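Local coordinates for protein DNA gyrase, B subunit, truncated (Myxococcus xanthus, PDB 3CWV) that probably catalyses the ATP-dependent breakage, passage and rejoining of double-stranded DNA, as a type II topoisomerase of the GyrB family, at residues A[77-87]-A[95-106]. Numbering follows the deposited sequence.
Sequences NLVRVATGAGF and GWGWDSMLVVSL
F87 holds CG trans to its backbone N (chi1 -176°), and V103 turns CG1 between its own N and carbonyl carbon (chi1 69°). Together these torsions set the CG1 methyl over one face of the F87 ring, 3.7 Å from its centroid, in a CH-pi contact. The fold is consistent with the GHKL ATPase domain of the GyrB family. Here the end of helix 75-82 and the loop after it pack on two overlapping type II turns, 95-98 and 97-100, rich in glycine, and the start of helix 102-107. This loop and helix resemble the glycine box that binds ATP phosphates in relatives. The two helical segments cross at -74°.

M101 SD lies at the edge of the F87 ring, 3.7 Å from CE1, as a Met-aromatic contact. S100 O meets the same ring in its plane. The other methyl of V103, CG2, rests on A82 O and G84 N, where a Schellman motif ends the helix.

The W98 ring meets several groups. G86 CA sits over its five-membered ring in a second CH-pi contact, 3.5 Å from CE2. The far rim of the indole points at a face of the R80 guanidinium, with CH2 3.5 Å from NH1. W98 NE1 is hydrogen-bonded to P91 O, outside the two segments.

V81 forks between two neighbours: CG2 touches W98 CE3, and CG1 touches L102 CD2 at 3.6 Å. L78 CD2 packs on W96 CE3, and both side chains also touch V153 of strand 151-159.

S100 OG accepts from L102 N, an ST turn, and donates to G97 O. A water joins the segments, 2.8 Å from A85 O and 3.0 Å from G97 O.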
# COMPACT_ATOMS: atom_id res chain seq x y z
N ASN A 77 -14.26 10.54 -15.44
CA ASN A 77 -13.88 9.49 -14.47
C ASN A 77 -14.09 9.98 -13.03
O ASN A 77 -14.84 9.35 -12.28
CB ASN A 77 -12.43 9.05 -14.80
CG ASN A 77 -11.68 8.28 -13.68
OD1 ASN A 77 -12.22 7.90 -12.63
ND2 ASN A 77 -10.38 8.06 -13.93
N LEU A 78 -13.51 11.13 -12.68
CA LEU A 78 -13.62 11.67 -11.31
C LEU A 78 -15.04 12.04 -10.93
O LEU A 78 -15.47 11.72 -9.82
CB LEU A 78 -12.68 12.88 -11.09
CG LEU A 78 -11.33 12.57 -10.43
CD1 LEU A 78 -11.56 12.11 -8.93
CD2 LEU A 78 -10.58 11.48 -11.19
N VAL A 79 -15.78 12.69 -11.83
CA VAL A 79 -17.18 13.04 -11.52
C VAL A 79 -18.00 11.78 -11.23
O VAL A 79 -18.76 11.75 -10.25
CB VAL A 79 -17.84 13.89 -12.59
CG1 VAL A 79 -19.36 14.07 -12.29
CG2 VAL A 79 -17.15 15.29 -12.66
N ARG A 80 -17.84 10.74 -12.05
CA ARG A 80 -18.57 9.48 -11.84
C ARG A 80 -18.22 8.81 -10.50
O ARG A 80 -19.12 8.45 -9.73
CB ARG A 80 -18.33 8.50 -13.00
CG ARG A 80 -18.95 8.95 -14.34
CD ARG A 80 -18.79 7.83 -15.41
NE ARG A 80 -19.67 6.69 -15.14
CZ ARG A 80 -19.43 5.43 -15.50
NH1 ARG A 80 -18.32 5.10 -16.17
NH2 ARG A 80 -20.31 4.49 -15.19
N VAL A 81 -16.92 8.63 -10.23
CA VAL A 81 -16.50 7.98 -8.99
C VAL A 81 -16.89 8.80 -7.77
O VAL A 81 -17.21 8.23 -6.73
CB VAL A 81 -15.00 7.62 -8.99
CG1 VAL A 81 -14.57 7.15 -7.63
CG2 VAL A 81 -14.71 6.53 -10.06
N ALA A 82 -16.93 10.13 -7.90
CA ALA A 82 -17.32 10.99 -6.79
C ALA A 82 -18.75 10.74 -6.29
O ALA A 82 -19.04 11.01 -5.13
CB ALA A 82 -17.14 12.48 -7.16
N THR A 83 -19.66 10.26 -7.14
CA THR A 83 -21.00 9.88 -6.63
C THR A 83 -21.22 8.38 -6.41
O THR A 83 -22.35 7.93 -6.21
CB THR A 83 -22.13 10.44 -7.45
OG1 THR A 83 -21.98 10.01 -8.80
CG2 THR A 83 -22.12 11.95 -7.39
N GLY A 84 -20.15 7.61 -6.45
CA GLY A 84 -20.28 6.20 -6.14
C GLY A 84 -20.09 5.21 -7.25
O GLY A 84 -20.15 4.00 -7.02
N ALA A 85 -19.82 5.68 -8.47
CA ALA A 85 -19.59 4.71 -9.54
C ALA A 85 -18.44 3.75 -9.23
O ALA A 85 -17.34 4.17 -8.83
CB ALA A 85 -19.34 5.46 -10.91
N GLY A 86 -18.67 2.45 -9.41
CA GLY A 86 -17.63 1.45 -9.22
C GLY A 86 -17.43 0.99 -7.78
O GLY A 86 -16.68 0.06 -7.51
N PHE A 87 -18.07 1.69 -6.87
CA PHE A 87 -17.94 1.42 -5.43
C PHE A 87 -18.42 -0.00 -5.09
O PHE A 87 -19.49 -0.43 -5.55
CB PHE A 87 -18.74 2.46 -4.64
CG PHE A 87 -18.61 2.35 -3.13
CD1 PHE A 87 -17.35 2.31 -2.53
CD2 PHE A 87 -19.73 2.33 -2.34
CE1 PHE A 87 -17.22 2.23 -1.12
CE2 PHE A 87 -19.61 2.23 -0.94
CZ PHE A 87 -18.35 2.19 -0.35
N GLY A 95 -10.56 2.76 -13.92
CA GLY A 95 -10.48 4.20 -13.74
C GLY A 95 -9.81 4.57 -12.45
O GLY A 95 -9.70 3.73 -11.53
N TRP A 96 -9.32 5.80 -12.41
CA TRP A 96 -8.75 6.37 -11.18
C TRP A 96 -9.77 6.28 -10.03
O TRP A 96 -10.83 6.89 -10.08
CB TRP A 96 -8.30 7.82 -11.41
CG TRP A 96 -7.31 8.27 -10.38
CD1 TRP A 96 -5.94 8.15 -10.43
CD2 TRP A 96 -7.62 8.89 -9.12
NE1 TRP A 96 -5.38 8.69 -9.27
CE2 TRP A 96 -6.38 9.13 -8.46
CE3 TRP A 96 -8.81 9.29 -8.51
CZ2 TRP A 96 -6.31 9.74 -7.20
CZ3 TRP A 96 -8.74 9.90 -7.26
CH2 TRP A 96 -7.49 10.11 -6.62
N GLY A 97 -9.46 5.51 -9.00
CA GLY A 97 -10.39 5.38 -7.83
C GLY A 97 -11.57 4.45 -8.09
O GLY A 97 -12.43 4.29 -7.23
N TRP A 98 -11.60 3.78 -9.25
CA TRP A 98 -12.67 2.82 -9.53
C TRP A 98 -12.48 1.58 -8.65
O TRP A 98 -11.37 1.07 -8.52
CB TRP A 98 -12.66 2.40 -11.01
CG TRP A 98 -13.95 1.78 -11.45
CD1 TRP A 98 -14.31 0.47 -11.35
CD2 TRP A 98 -15.04 2.45 -12.10
NE1 TRP A 98 -15.57 0.29 -11.89
CE2 TRP A 98 -16.04 1.49 -12.34
CE3 TRP A 98 -15.26 3.78 -12.51
CZ2 TRP A 98 -17.25 1.80 -12.98
CZ3 TRP A 98 -16.49 4.09 -13.13
CH2 TRP A 98 -17.46 3.10 -13.37
N ASP A 99 -13.57 1.10 -8.07
CA ASP A 99 -13.52 0.05 -7.06
C ASP A 99 -12.57 0.37 -5.88
O ASP A 99 -11.80 -0.49 -5.42
CB ASP A 99 -13.15 -1.30 -7.67
CG ASP A 99 -13.57 -2.50 -6.77
OD1 ASP A 99 -14.54 -2.37 -6.01
OD2 ASP A 99 -12.92 -3.56 -6.85
N SER A 100 -12.59 1.61 -5.41
CA SER A 100 -11.75 2.02 -4.31
C SER A 100 -12.71 2.51 -3.24
O SER A 100 -13.89 2.50 -3.45
CB SER A 100 -10.81 3.15 -4.72
OG SER A 100 -11.52 4.39 -4.86
N MET A 101 -12.17 2.97 -2.11
CA MET A 101 -12.95 3.60 -1.08
C MET A 101 -12.86 5.12 -1.20
O MET A 101 -13.18 5.85 -0.26
CB MET A 101 -12.44 3.16 0.32
CG MET A 101 -12.46 1.61 0.55
SD MET A 101 -14.16 1.05 0.68
CE MET A 101 -14.56 1.56 2.35
N LEU A 102 -12.44 5.63 -2.36
CA LEU A 102 -12.49 7.08 -2.57
C LEU A 102 -13.81 7.78 -2.18
O LEU A 102 -13.78 8.86 -1.56
CB LEU A 102 -12.12 7.45 -4.04
CG LEU A 102 -12.25 8.91 -4.46
CD1 LEU A 102 -11.30 9.82 -3.65
CD2 LEU A 102 -12.01 9.04 -6.01
N VAL A 103 -14.95 7.22 -2.57
CA VAL A 103 -16.21 7.89 -2.32
C VAL A 103 -16.48 8.01 -0.80
O VAL A 103 -17.18 8.91 -0.39
CB VAL A 103 -17.41 7.18 -2.98
CG1 VAL A 103 -17.73 5.82 -2.33
CG2 VAL A 103 -18.69 8.09 -2.91
N VAL A 104 -15.90 7.12 -0.01
CA VAL A 104 -16.05 7.24 1.47
C VAL A 104 -15.33 8.48 1.98
O VAL A 104 -15.88 9.23 2.77
CB VAL A 104 -15.57 5.99 2.18
CG1 VAL A 104 -15.75 6.11 3.74
CG2 VAL A 104 -16.36 4.81 1.67
N SER A 105 -14.10 8.70 1.54
CA SER A 105 -13.35 9.88 1.98
C SER A 105 -14.07 11.14 1.57
O SER A 105 -14.17 12.09 2.34
CB SER A 105 -11.92 9.87 1.44
OG SER A 105 -11.25 8.72 1.90
N LEU A 106 -14.58 11.16 0.34
CA LEU A 106 -15.33 12.32 -0.14
C LEU A 106 -16.67 12.46 0.59
O LEU A 106 -17.01 13.56 1.04
CB LEU A 106 -15.63 12.19 -1.65
CG LEU A 106 -14.40 12.12 -2.57
CD1 LEU A 106 -14.86 11.93 -4.05
CD2 LEU A 106 -13.54 13.34 -2.41
O HOH W 1 -15.27 3.30 -7.14